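Local coordinates for protein glycoside Hydrolase (Bacteroides uniformis, PDB 5T99) that probably hydrolyses galactose-containing sugars derived from agarose, as a family 2 glycoside hydrolase, and binds d-galacto-isofagomine in its pocket, at residues A[626-632]-A[676-682]; A[637-643]-A[687-693]; A[720-725]-A[816-822]; A[760-766]-A[789-795]. All coordinates share one frame; numbering follows the deposited sequence.

Contact 1: A[626-632]-A[676-682]; sequences NIPVYVY and RLSWDVP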
# COMPACT_ATOMS: atom_id res chain seq x y z
N ASN A 626 9.18 30.15 26.39
CA ASN A 626 10.40 29.42 26.08
C ASN A 626 10.00 28.30 25.11
O ASN A 626 9.17 27.47 25.45
CB ASN A 626 11.03 28.85 27.36
CG ASN A 626 12.50 28.50 27.19
OD1 ASN A 626 12.85 27.40 26.75
ND2 ASN A 626 13.37 29.45 27.53
N ILE A 627 10.55 28.32 23.91
CA ILE A 627 10.20 27.37 22.86
C ILE A 627 11.28 26.28 22.81
O ILE A 627 12.45 26.59 22.57
CB ILE A 627 10.11 28.07 21.48
CG1 ILE A 627 9.22 29.33 21.55
CG2 ILE A 627 9.60 27.10 20.41
CD1 ILE A 627 7.80 29.10 22.03
N PRO A 628 10.89 25.01 23.08
CA PRO A 628 11.86 23.93 22.82
C PRO A 628 12.00 23.76 21.32
O PRO A 628 10.99 23.59 20.63
CB PRO A 628 11.21 22.70 23.48
CG PRO A 628 10.02 23.19 24.22
CD PRO A 628 9.62 24.49 23.62
N VAL A 629 13.22 23.85 20.81
CA VAL A 629 13.46 23.76 19.37
C VAL A 629 14.27 22.51 19.11
O VAL A 629 15.35 22.33 19.66
CB VAL A 629 14.18 25.02 18.81
CG1 VAL A 629 14.70 24.80 17.39
CG2 VAL A 629 13.22 26.21 18.83
N TYR A 630 13.71 21.64 18.27
CA TYR A 630 14.29 20.35 17.91
C TYR A 630 14.77 20.41 16.46
O TYR A 630 14.12 21.02 15.60
CB TYR A 630 13.25 19.25 18.09
CG TYR A 630 12.96 18.82 19.53
CD1 TYR A 630 12.04 17.80 19.79
CD2 TYR A 630 13.61 19.40 20.64
CE1 TYR A 630 11.76 17.39 21.09
CE2 TYR A 630 13.35 18.98 21.93
CZ TYR A 630 12.42 17.97 22.15
OH TYR A 630 12.15 17.57 23.43
N VAL A 631 15.94 19.83 16.21
CA VAL A 631 16.47 19.71 14.86
C VAL A 631 16.80 18.25 14.59
O VAL A 631 17.45 17.60 15.41
CB VAL A 631 17.72 20.59 14.64
CG1 VAL A 631 18.44 20.24 13.33
CG2 VAL A 631 17.33 22.06 14.64
N TYR A 632 16.32 17.76 13.44
CA TYR A 632 16.64 16.41 12.96
C TYR A 632 17.56 16.52 11.74
O TYR A 632 17.23 17.19 10.77
CB TYR A 632 15.35 15.64 12.61
CG TYR A 632 14.28 15.62 13.70
CD1 TYR A 632 14.62 15.57 15.06
CD2 TYR A 632 12.92 15.62 13.37
CE1 TYR A 632 13.64 15.56 16.04
CE2 TYR A 632 11.94 15.60 14.35
CZ TYR A 632 12.31 15.57 15.68
OH TYR A 632 11.34 15.55 16.66
N ARG A 676 17.91 13.42 18.24
CA ARG A 676 17.42 14.79 18.12
C ARG A 676 18.46 15.76 18.71
O ARG A 676 19.18 15.40 19.64
CB ARG A 676 16.11 14.97 18.88
CG ARG A 676 15.16 13.81 18.76
CD ARG A 676 13.83 14.13 19.40
NE ARG A 676 12.96 12.96 19.38
CZ ARG A 676 11.64 13.00 19.53
NH1 ARG A 676 10.99 14.16 19.67
NH2 ARG A 676 10.95 11.86 19.52
N LEU A 677 18.54 16.95 18.12
CA LEU A 677 19.35 18.06 18.63
C LEU A 677 18.38 19.10 19.14
O LEU A 677 17.34 19.32 18.52
CB LEU A 677 20.21 18.67 17.52
CG LEU A 677 21.23 17.79 16.81
CD1 LEU A 677 21.93 18.58 15.73
CD2 LEU A 677 22.24 17.21 17.78
N SER A 678 18.69 19.73 20.27
CA SER A 678 17.70 20.61 20.92
C SER A 678 18.28 21.89 21.53
O SER A 678 19.40 21.91 22.05
CB SER A 678 16.93 19.83 22.00
OG SER A 678 17.83 19.16 22.86
N TRP A 679 17.47 22.93 21.46
CA TRP A 679 17.76 24.23 22.06
C TRP A 679 16.53 24.67 22.84
O TRP A 679 15.40 24.33 22.46
CB TRP A 679 18.04 25.27 20.96
CG TRP A 679 19.34 25.10 20.23
CD1 TRP A 679 20.49 25.81 20.44
CD2 TRP A 679 19.61 24.21 19.15
NE1 TRP A 679 21.46 25.40 19.56
CE2 TRP A 679 20.95 24.42 18.76
CE3 TRP A 679 18.86 23.24 18.47
CZ2 TRP A 679 21.56 23.70 17.72
CZ3 TRP A 679 19.45 22.53 17.44
CH2 TRP A 679 20.79 22.76 17.07
N ASP A 680 16.75 25.42 23.92
CA ASP A 680 15.68 26.15 24.60
C ASP A 680 15.82 27.63 24.26
O ASP A 680 16.78 28.28 24.70
CB ASP A 680 15.74 25.94 26.12
CG ASP A 680 14.93 24.73 26.57
OD1 ASP A 680 13.70 24.70 26.35
OD2 ASP A 680 15.54 23.82 27.17
N VAL A 681 14.88 28.14 23.48
CA VAL A 681 14.98 29.47 22.88
C VAL A 681 13.89 30.37 23.43
O VAL A 681 12.71 30.04 23.30
CB VAL A 681 14.84 29.39 21.34
CG1 VAL A 681 15.11 30.74 20.70
CG2 VAL A 681 15.78 28.32 20.78
N PRO A 682 14.26 31.50 24.07
CA PRO A 682 13.24 32.52 24.37
C PRO A 682 12.76 33.18 23.09
O PRO A 682 13.58 33.61 22.26
CB PRO A 682 13.99 33.51 25.28
CG PRO A 682 15.09 32.70 25.88
CD PRO A 682 15.52 31.78 24.78
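R676 presents the edge of its guanidinium to Y630, NH1 lying 3.6 Å from CE1, with the two planes 87° apart. Y632 is met at its own ring edge, where R676 CB lies in the ring plane, 3.8 Å from CE1. With CG anti to the carbonyl carbon (chi1 -40°) and the chain then extended, the arginine runs alongside Y632 and carries its charge past both tyrosines. There it is gripped by the carbonyls of Y523 and D524 and by a salt bridge to D535, so a long, cationic residue suits the place. An alanine here would probably leave D535 without its charge partner, the carbonyls of Y523 and D524 without their donor, and Y632 CE1 without the CG and CD that lie alongside it.

W679 has the carbonyl oxygen of V629 at its indole edge, and V631 CG2 sits obliquely against W679 CZ3 at 3.5 Å; W679 NE1 is satisfied by G648 O. Beta-branched residues suit these positions: V629 CG2 also reaches V681 CG2 at 3.8 Å. Between the strands, six antiparallel backbone bonds pair I627, V629 and V631 with V681, W679 and L677, among them V631 N to L677 O at 2.7 Å. On the other face S678 CB lies 3.6 Å from Y630 CD2, and its hydroxyl turns to T657.

Strand 626-633 is the middle of a three-stranded antiparallel sheet, between 613-616 and 677-682. The face of V629, V631, L677, W679 and V681 packs on a second sheet through strands 637-642 and 645-651, while the arginine reaches helix 534-543.

Contact 2: A[637-643]-A[687-693]; sequences EAELFLN and ELTVKAY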
# COMPACT_ATOMS: atom_id res chain seq x y z
N GLU A 637 26.83 17.68 12.99
CA GLU A 637 26.37 18.71 13.95
C GLU A 637 25.45 19.75 13.31
O GLU A 637 25.33 19.82 12.09
CB GLU A 637 27.56 19.43 14.59
CG GLU A 637 28.27 20.41 13.67
CD GLU A 637 29.58 20.93 14.23
OE1 GLU A 637 30.47 21.32 13.43
OE2 GLU A 637 29.73 20.95 15.48
N ALA A 638 24.82 20.57 14.14
CA ALA A 638 24.04 21.70 13.65
C ALA A 638 24.12 22.89 14.59
O ALA A 638 24.34 22.74 15.79
CB ALA A 638 22.59 21.29 13.45
N GLU A 639 23.92 24.08 14.02
CA GLU A 639 24.00 25.35 14.74
C GLU A 639 22.74 26.14 14.45
O GLU A 639 22.33 26.25 13.30
CB GLU A 639 25.24 26.15 14.29
CG GLU A 639 25.53 27.40 15.13
CD GLU A 639 26.91 28.00 14.91
OE1 GLU A 639 27.57 27.68 13.89
OE2 GLU A 639 27.35 28.80 15.76
N LEU A 640 22.13 26.68 15.51
CA LEU A 640 20.88 27.42 15.42
C LEU A 640 21.17 28.93 15.50
O LEU A 640 22.03 29.36 16.27
CB LEU A 640 19.97 26.98 16.57
CG LEU A 640 18.48 27.33 16.52
CD1 LEU A 640 17.81 26.70 15.31
CD2 LEU A 640 17.77 26.89 17.78
N PHE A 641 20.45 29.71 14.69
CA PHE A 641 20.65 31.16 14.61
C PHE A 641 19.30 31.85 14.74
O PHE A 641 18.41 31.55 13.95
CB PHE A 641 21.30 31.57 13.28
CG PHE A 641 22.75 31.13 13.13
CD1 PHE A 641 23.79 31.99 13.49
CD2 PHE A 641 23.07 29.88 12.60
CE1 PHE A 641 25.12 31.60 13.34
CE2 PHE A 641 24.40 29.49 12.45
CZ PHE A 641 25.43 30.35 12.82
N LEU A 642 19.14 32.73 15.72
CA LEU A 642 17.92 33.54 15.87
C LEU A 642 18.21 34.99 15.47
O LEU A 642 18.99 35.66 16.14
CB LEU A 642 17.39 33.49 17.30
CG LEU A 642 16.14 34.33 17.61
CD1 LEU A 642 14.96 33.94 16.73
CD2 LEU A 642 15.79 34.20 19.08
N ASN A 643 17.58 35.45 14.39
CA ASN A 643 17.84 36.78 13.80
C ASN A 643 19.34 37.07 13.60
O ASN A 643 19.82 38.15 13.92
CB ASN A 643 17.17 37.86 14.65
CG ASN A 643 15.66 37.76 14.63
OD1 ASN A 643 15.06 37.79 13.57
ND2 ASN A 643 15.05 37.65 15.80
N GLU A 687 13.24 35.56 12.26
CA GLU A 687 13.68 34.35 11.56
C GLU A 687 14.70 33.48 12.30
O GLU A 687 15.73 33.95 12.78
CB GLU A 687 14.14 34.68 10.13
CG GLU A 687 15.52 35.30 9.94
CD GLU A 687 15.81 35.60 8.46
OE1 GLU A 687 14.91 35.40 7.60
OE2 GLU A 687 16.94 36.04 8.16
N LEU A 688 14.38 32.18 12.36
CA LEU A 688 15.16 31.17 13.04
C LEU A 688 15.80 30.26 11.98
O LEU A 688 15.08 29.57 11.24
CB LEU A 688 14.23 30.39 13.97
CG LEU A 688 14.83 29.36 14.92
CD1 LEU A 688 15.82 30.02 15.86
CD2 LEU A 688 13.71 28.68 15.70
N THR A 689 17.12 30.25 11.90
CA THR A 689 17.84 29.52 10.86
C THR A 689 18.73 28.43 11.46
O THR A 689 19.44 28.66 12.43
CB THR A 689 18.68 30.49 10.00
OG1 THR A 689 17.81 31.43 9.36
CG2 THR A 689 19.47 29.74 8.94
N VAL A 690 18.67 27.23 10.87
CA VAL A 690 19.50 26.10 11.29
C VAL A 690 20.48 25.76 10.19
O VAL A 690 20.11 25.70 9.02
CB VAL A 690 18.67 24.85 11.70
CG1 VAL A 690 17.80 24.32 10.57
CG2 VAL A 690 19.61 23.76 12.21
N LYS A 691 21.73 25.53 10.58
CA LYS A 691 22.78 25.17 9.65
C LYS A 691 23.38 23.84 10.09
O LYS A 691 23.79 23.71 11.24
CB LYS A 691 23.86 26.25 9.63
CG LYS A 691 23.38 27.54 9.00
CD LYS A 691 24.51 28.56 8.88
CE LYS A 691 23.95 29.91 8.46
NZ LYS A 691 25.01 30.93 8.37
N ALA A 692 23.42 22.88 9.17
CA ALA A 692 23.96 21.55 9.42
C ALA A 692 25.34 21.43 8.78
O ALA A 692 25.50 21.79 7.60
CB ALA A 692 23.03 20.48 8.88
N TYR A 693 26.30 20.92 9.54
CA TYR A 693 27.68 20.77 9.09
C TYR A 693 28.18 19.33 9.24
O TYR A 693 27.71 18.59 10.10
CB TYR A 693 28.61 21.67 9.91
CG TYR A 693 28.22 23.13 10.00
CD1 TYR A 693 28.63 24.04 9.04
CD2 TYR A 693 27.46 23.60 11.07
CE1 TYR A 693 28.28 25.39 9.12
CE2 TYR A 693 27.11 24.94 11.16
CZ TYR A 693 27.52 25.83 10.19
OH TYR A 693 27.17 27.16 10.27
O HOH W 1 18.48 33.88 11.80
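E687 opens its strand by closing a small ring with N643: its carbonyl accepts N643 N at 2.9 Å, and its own N-H reaches N643 OD1 at 3.2 Å, from above the amide plane rather than within it. Asparagine tolerates the left-handed backbone conformation found here, and its amide bonds to P685 O through ND2 as well; the carboxylate of E687 goes to R706. L688 turns to the opposite face, where CD1 lies 3.8 Å from L640 CG and also touches L642 CB, a compact leucine cluster. T689 accepts F641 N at 2.7 Å, and this same carbonyl oxygen lies in the plane of the phenylalanine ring, at its edge; the hydroxyls of T689 and T704 are hydrogen-bonded to each other. V690 returns inward, its CG2 4.1 Å from A638 CB. K691, with CG anti to the carbonyl carbon (chi1 -69°) and the rest extended, crosses F641 at about a right angle, so that CD reaches CE2 at 3.7 Å and NZ stands over the ring face, 4.7 Å from its centroid. A692 faces A638, two small residues whose backbones come close. Y693 lays its ring edge against E639, CE2 lying 3.8 Å from CB, and meets E637 CG obliquely; an alanine in its place would probably open a gap beside E639 CB and strip E637 CG of part of its cover.

The two faces thus differ in chemistry. Leucines, valine and alanines form an apolar layer, whereas the partly exposed face combines a cation-pi pair with aliphatic stems and an aromatic ring, and E639 finds its polar partner outside, in S646.

Contact 3: A[720-725]-A[816-822]; sequences RKVITA and TTINVEL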
# COMPACT_ATOMS: atom_id res chain seq x y z
N ARG A 720 2.59 17.18 -10.06
CA ARG A 720 2.84 16.94 -11.48
C ARG A 720 2.00 17.88 -12.35
O ARG A 720 0.76 17.85 -12.29
CB ARG A 720 2.56 15.48 -11.82
CG ARG A 720 3.61 14.51 -11.27
CD ARG A 720 3.53 13.16 -11.96
NE ARG A 720 2.17 12.66 -11.83
CZ ARG A 720 1.41 12.12 -12.78
NH1 ARG A 720 1.84 11.89 -14.02
NH2 ARG A 720 0.17 11.76 -12.45
N LYS A 721 2.67 18.70 -13.15
CA LYS A 721 2.00 19.64 -14.06
C LYS A 721 1.51 18.96 -15.35
O LYS A 721 0.72 19.56 -16.08
CB LYS A 721 2.92 20.81 -14.43
CG LYS A 721 3.24 21.75 -13.28
CD LYS A 721 4.35 22.72 -13.67
CE LYS A 721 4.40 23.93 -12.73
NZ LYS A 721 3.27 24.88 -12.95
N VAL A 722 1.99 17.75 -15.63
CA VAL A 722 1.53 16.97 -16.78
C VAL A 722 1.01 15.61 -16.31
O VAL A 722 1.70 14.92 -15.55
CB VAL A 722 2.65 16.82 -17.83
CG1 VAL A 722 2.17 16.01 -19.03
CG2 VAL A 722 3.17 18.20 -18.27
N ILE A 723 -0.20 15.23 -16.75
CA ILE A 723 -0.81 13.93 -16.41
C ILE A 723 -1.43 13.24 -17.62
O ILE A 723 -1.64 13.86 -18.66
CB ILE A 723 -1.87 14.05 -15.29
CG1 ILE A 723 -3.04 14.96 -15.70
CG2 ILE A 723 -1.23 14.56 -14.01
CD1 ILE A 723 -4.22 14.85 -14.77
N THR A 724 -1.73 11.95 -17.48
CA THR A 724 -2.20 11.13 -18.59
C THR A 724 -3.72 11.24 -18.75
O THR A 724 -4.46 11.20 -17.77
CB THR A 724 -1.80 9.65 -18.42
OG1 THR A 724 -0.39 9.58 -18.20
CG2 THR A 724 -2.16 8.83 -19.66
N ALA A 725 -4.16 11.32 -20.01
CA ALA A 725 -5.57 11.48 -20.35
C ALA A 725 -6.32 10.14 -20.35
O ALA A 725 -6.94 9.79 -21.34
CB ALA A 725 -5.70 12.16 -21.70
N THR A 816 -3.77 27.75 -11.34
CA THR A 816 -2.71 26.93 -11.94
C THR A 816 -3.31 26.08 -13.03
O THR A 816 -4.51 25.78 -13.01
CB THR A 816 -1.96 26.06 -10.88
OG1 THR A 816 -0.76 25.53 -11.44
CG2 THR A 816 -2.84 24.93 -10.37
N THR A 817 -2.47 25.71 -14.00
CA THR A 817 -2.89 24.85 -15.10
C THR A 817 -2.20 23.49 -15.04
O THR A 817 -1.00 23.40 -14.79
CB THR A 817 -2.62 25.49 -16.48
OG1 THR A 817 -3.27 26.76 -16.55
CG2 THR A 817 -3.15 24.61 -17.62
N ILE A 818 -2.98 22.44 -15.26
CA ILE A 818 -2.46 21.09 -15.41
C ILE A 818 -2.68 20.70 -16.87
O ILE A 818 -3.79 20.81 -17.39
CB ILE A 818 -3.17 20.08 -14.47
CG1 ILE A 818 -3.11 20.55 -13.01
CG2 ILE A 818 -2.55 18.70 -14.60
CD1 ILE A 818 -1.72 20.75 -12.43
N ASN A 819 -1.60 20.27 -17.52
CA ASN A 819 -1.65 19.81 -18.91
C ASN A 819 -1.90 18.30 -18.97
O ASN A 819 -1.30 17.54 -18.22
CB ASN A 819 -0.38 20.21 -19.66
CG ASN A 819 -0.40 21.66 -20.09
OD1 ASN A 819 -1.17 22.05 -20.96
ND2 ASN A 819 0.43 22.48 -19.45
N VAL A 820 -2.78 17.90 -19.87
CA VAL A 820 -3.24 16.52 -19.97
C VAL A 820 -2.91 16.02 -21.38
O VAL A 820 -3.32 16.64 -22.37
CB VAL A 820 -4.76 16.45 -19.66
CG1 VAL A 820 -5.27 15.01 -19.73
CG2 VAL A 820 -5.04 17.06 -18.30
N GLU A 821 -2.15 14.92 -21.46
CA GLU A 821 -1.64 14.37 -22.71
C GLU A 821 -2.11 12.93 -22.94
O GLU A 821 -2.58 12.28 -22.02
CB GLU A 821 -0.12 14.41 -22.70
CG GLU A 821 0.48 15.81 -22.70
CD GLU A 821 2.00 15.81 -22.62
OE1 GLU A 821 2.60 14.72 -22.50
OE2 GLU A 821 2.59 16.90 -22.67
N LEU A 822 -1.94 12.47 -24.18
CA LEU A 822 -2.28 11.11 -24.66
C LEU A 822 -3.78 10.96 -24.91
O LEU A 822 -4.22 10.95 -26.07
CB LEU A 822 -1.78 9.98 -23.74
CG LEU A 822 -0.28 9.68 -23.72
CD1 LEU A 822 0.57 10.89 -23.35
CD2 LEU A 822 0.00 8.52 -22.77
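V722, I723 and T724 pair in parallel with N819, V820 and E821, which places the short strand 722-724 at the border of a mixed five-stranded sheet, beside the chain's last strand. The pairing spans these three residue pairs, and the short segments run at 36° to each other. Four backbone bonds make it: N819 N to K721 O, I723 N to N819 O, E821 N to I723 O and A725 N to E821 O, all between 2.7 and 3.0 Å. I723 thus bonds with both N-H and C=O, to the residues flanking V820.

Its side chain faces inward. With CG1 held between the backbone N and the carbonyl carbon (chi1 62°), that atom touches both I818 CG2 and V820 CG2, each 3.9 Å away. V820 CG1 in turn meets A725 CB at 3.5 Å, where only a methyl is needed. On the exposed face V722 CG1 lies against the carboxylate carbon CD of E821, at 3.6 Å, while T724 CG2 touches L822 CD2.

Strand 713-718 belongs to a different sheet, so the chain changes sheets just before this pairing, much as the split first strand of immunoglobulin-like sandwiches runs parallel to the last one.

Contact 4: A[760-766]-A[789-795]; sequences GHFRAVG and MLIVQSD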
# COMPACT_ATOMS: atom_id res chain seq x y z
N GLY A 760 -10.55 17.86 -17.72
CA GLY A 760 -10.47 17.18 -16.43
C GLY A 760 -11.49 17.72 -15.46
O GLY A 760 -12.33 18.54 -15.82
N HIS A 761 -11.41 17.25 -14.21
CA HIS A 761 -12.42 17.55 -13.22
C HIS A 761 -11.93 17.45 -11.78
O HIS A 761 -10.90 16.82 -11.49
CB HIS A 761 -13.62 16.61 -13.40
CG HIS A 761 -13.29 15.16 -13.24
ND1 HIS A 761 -12.84 14.37 -14.29
CD2 HIS A 761 -13.32 14.36 -12.16
CE1 HIS A 761 -12.63 13.15 -13.85
NE2 HIS A 761 -12.91 13.11 -12.56
N PHE A 762 -12.69 18.06 -10.89
CA PHE A 762 -12.48 17.93 -9.46
C PHE A 762 -12.63 16.45 -9.07
O PHE A 762 -13.60 15.81 -9.47
CB PHE A 762 -13.50 18.76 -8.68
CG PHE A 762 -13.43 18.52 -7.22
CD1 PHE A 762 -12.40 19.07 -6.47
CD2 PHE A 762 -14.34 17.68 -6.59
CE1 PHE A 762 -12.29 18.82 -5.12
CE2 PHE A 762 -14.24 17.42 -5.23
CZ PHE A 762 -13.21 17.99 -4.49
N ARG A 763 -11.69 15.94 -8.27
CA ARG A 763 -11.78 14.55 -7.77
C ARG A 763 -11.94 14.47 -6.27
O ARG A 763 -12.87 13.81 -5.79
CB ARG A 763 -10.58 13.71 -8.22
CG ARG A 763 -10.64 12.23 -7.80
CD ARG A 763 -11.95 11.54 -8.17
NE ARG A 763 -11.98 10.18 -7.63
CZ ARG A 763 -12.24 9.87 -6.35
NH1 ARG A 763 -12.51 10.82 -5.44
NH2 ARG A 763 -12.23 8.60 -5.96
N ALA A 764 -11.03 15.10 -5.53
CA ALA A 764 -11.12 15.07 -4.06
C ALA A 764 -10.29 16.14 -3.37
O ALA A 764 -9.44 16.79 -3.99
CB ALA A 764 -10.71 13.69 -3.54
N VAL A 765 -10.54 16.31 -2.07
CA VAL A 765 -9.78 17.20 -1.20
C VAL A 765 -9.44 16.56 0.13
O VAL A 765 -10.13 15.66 0.58
CB VAL A 765 -10.55 18.50 -0.90
CG1 VAL A 765 -10.48 19.47 -2.07
CG2 VAL A 765 -12.00 18.21 -0.50
N GLY A 766 -8.38 17.05 0.77
CA GLY A 766 -8.01 16.61 2.11
C GLY A 766 -7.19 17.66 2.84
O GLY A 766 -6.80 18.66 2.24
N MET A 789 -5.13 20.06 0.51
CA MET A 789 -4.69 19.31 -0.67
C MET A 789 -5.86 19.11 -1.60
O MET A 789 -6.86 18.53 -1.20
CB MET A 789 -4.12 17.96 -0.24
CG MET A 789 -3.64 17.05 -1.37
SD MET A 789 -2.14 17.62 -2.18
CE MET A 789 -0.96 17.48 -0.83
N LEU A 790 -5.70 19.58 -2.84
CA LEU A 790 -6.70 19.43 -3.88
C LEU A 790 -6.25 18.30 -4.80
O LEU A 790 -5.09 18.24 -5.17
CB LEU A 790 -6.82 20.74 -4.69
CG LEU A 790 -7.72 20.68 -5.92
CD1 LEU A 790 -9.17 20.46 -5.51
CD2 LEU A 790 -7.60 21.93 -6.76
N ILE A 791 -7.19 17.44 -5.19
CA ILE A 791 -6.88 16.34 -6.10
C ILE A 791 -7.73 16.48 -7.35
O ILE A 791 -8.95 16.45 -7.28
CB ILE A 791 -7.09 14.96 -5.42
CG1 ILE A 791 -6.28 14.87 -4.12
CG2 ILE A 791 -6.65 13.84 -6.36
CD1 ILE A 791 -6.62 13.69 -3.23
N VAL A 792 -7.09 16.62 -8.51
CA VAL A 792 -7.82 16.64 -9.78
C VAL A 792 -7.48 15.39 -10.59
O VAL A 792 -6.51 14.71 -10.30
CB VAL A 792 -7.60 17.94 -10.59
CG1 VAL A 792 -8.03 19.14 -9.77
CG2 VAL A 792 -6.15 18.10 -11.08
N GLN A 793 -8.32 15.10 -11.58
CA GLN A 793 -8.25 13.89 -12.38
C GLN A 793 -8.55 14.19 -13.83
O GLN A 793 -9.44 14.98 -14.13
CB GLN A 793 -9.26 12.88 -11.86
CG GLN A 793 -9.14 11.50 -12.48
CD GLN A 793 -9.94 10.46 -11.72
OE1 GLN A 793 -9.39 9.51 -11.17
NE2 GLN A 793 -11.25 10.63 -11.70
N SER A 794 -7.83 13.54 -14.75
CA SER A 794 -8.11 13.69 -16.17
C SER A 794 -9.48 13.10 -16.55
O SER A 794 -10.07 12.32 -15.79
CB SER A 794 -7.00 13.04 -17.02
OG SER A 794 -6.91 11.65 -16.75
N ASP A 795 -9.99 13.51 -17.71
CA ASP A 795 -11.12 12.85 -18.36
C ASP A 795 -10.55 11.96 -19.46
O ASP A 795 -9.60 12.35 -20.15
CB ASP A 795 -12.09 13.87 -18.99
CG ASP A 795 -12.94 14.60 -17.97
OD1 ASP A 795 -13.39 15.72 -18.30
OD2 ASP A 795 -13.16 14.06 -16.86
O HOH W 2 -15.23 17.17 -16.95
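H761 gives its ND1 hydrogen to D795 OD2 at 2.6 Å, on the syn side of that oxygen. The bond is short but bent, and tilted 31° out of the carboxylate plane, although ring and carboxylate are nearly parallel. The imidazole gets there because CG sits between the backbone N and the carbonyl carbon (chi1 61°), which also brings one ring face over the carbonyl oxygen of Q793. G760 just before it has positive phi, and a CB there would run into Q793 O, so glycine fits.

Further along, R763 N and A764 N both bond to I791 O, each at 3.0 Å: a classic beta bulge. The extra residue turns R763 CB toward the other strand, 3.3 Å from I791 O, and the chain, bent at chi2, runs alongside Q793, the two pointing the same way. F762, its CG anti to the backbone N (chi1 173°), receives L790 CD1 at its ring edge, 3.5 Å from CE1. That branch also touches V765 CG1 at 3.8 Å, so one leucine methyl fills the corner between an aromatic and a valine. A764, small and buried, meets I791 CD1 with its CB.

D795 OD1 forms a salt bridge with K798, and a water joins it to G760 O, weakly on the glycine side. The carboxylate may favour a protonated H761, an effect K798 would partly offset. Side-chain polar bonds thus fasten the strand end, while the bulged middle combines backbone bonds with apolar packing.

How the contacts relate
The four contacts form two pairs. Contacts 1 and 2, centres about 11 Å apart, alternate along the chain: strands 626-633 and 637-642 follow one another, as do 677-682 and 687-693, and they belong to two facing sheets that touch where W679 and V629 meet L640, the core of the DUF4982 sandwich. Contacts 3 and 4, about 12 Å apart, lie further on, with contact 4 nested inside the loop closed by contact 3; they also occupy two sheets, joined by a probable hydrogen bond from S794 to T724 O. The pairs lie about 38 to 42 Å apart between centres, consistent with two separate beta-sandwich domains that follow the catalytic barrel in the chain.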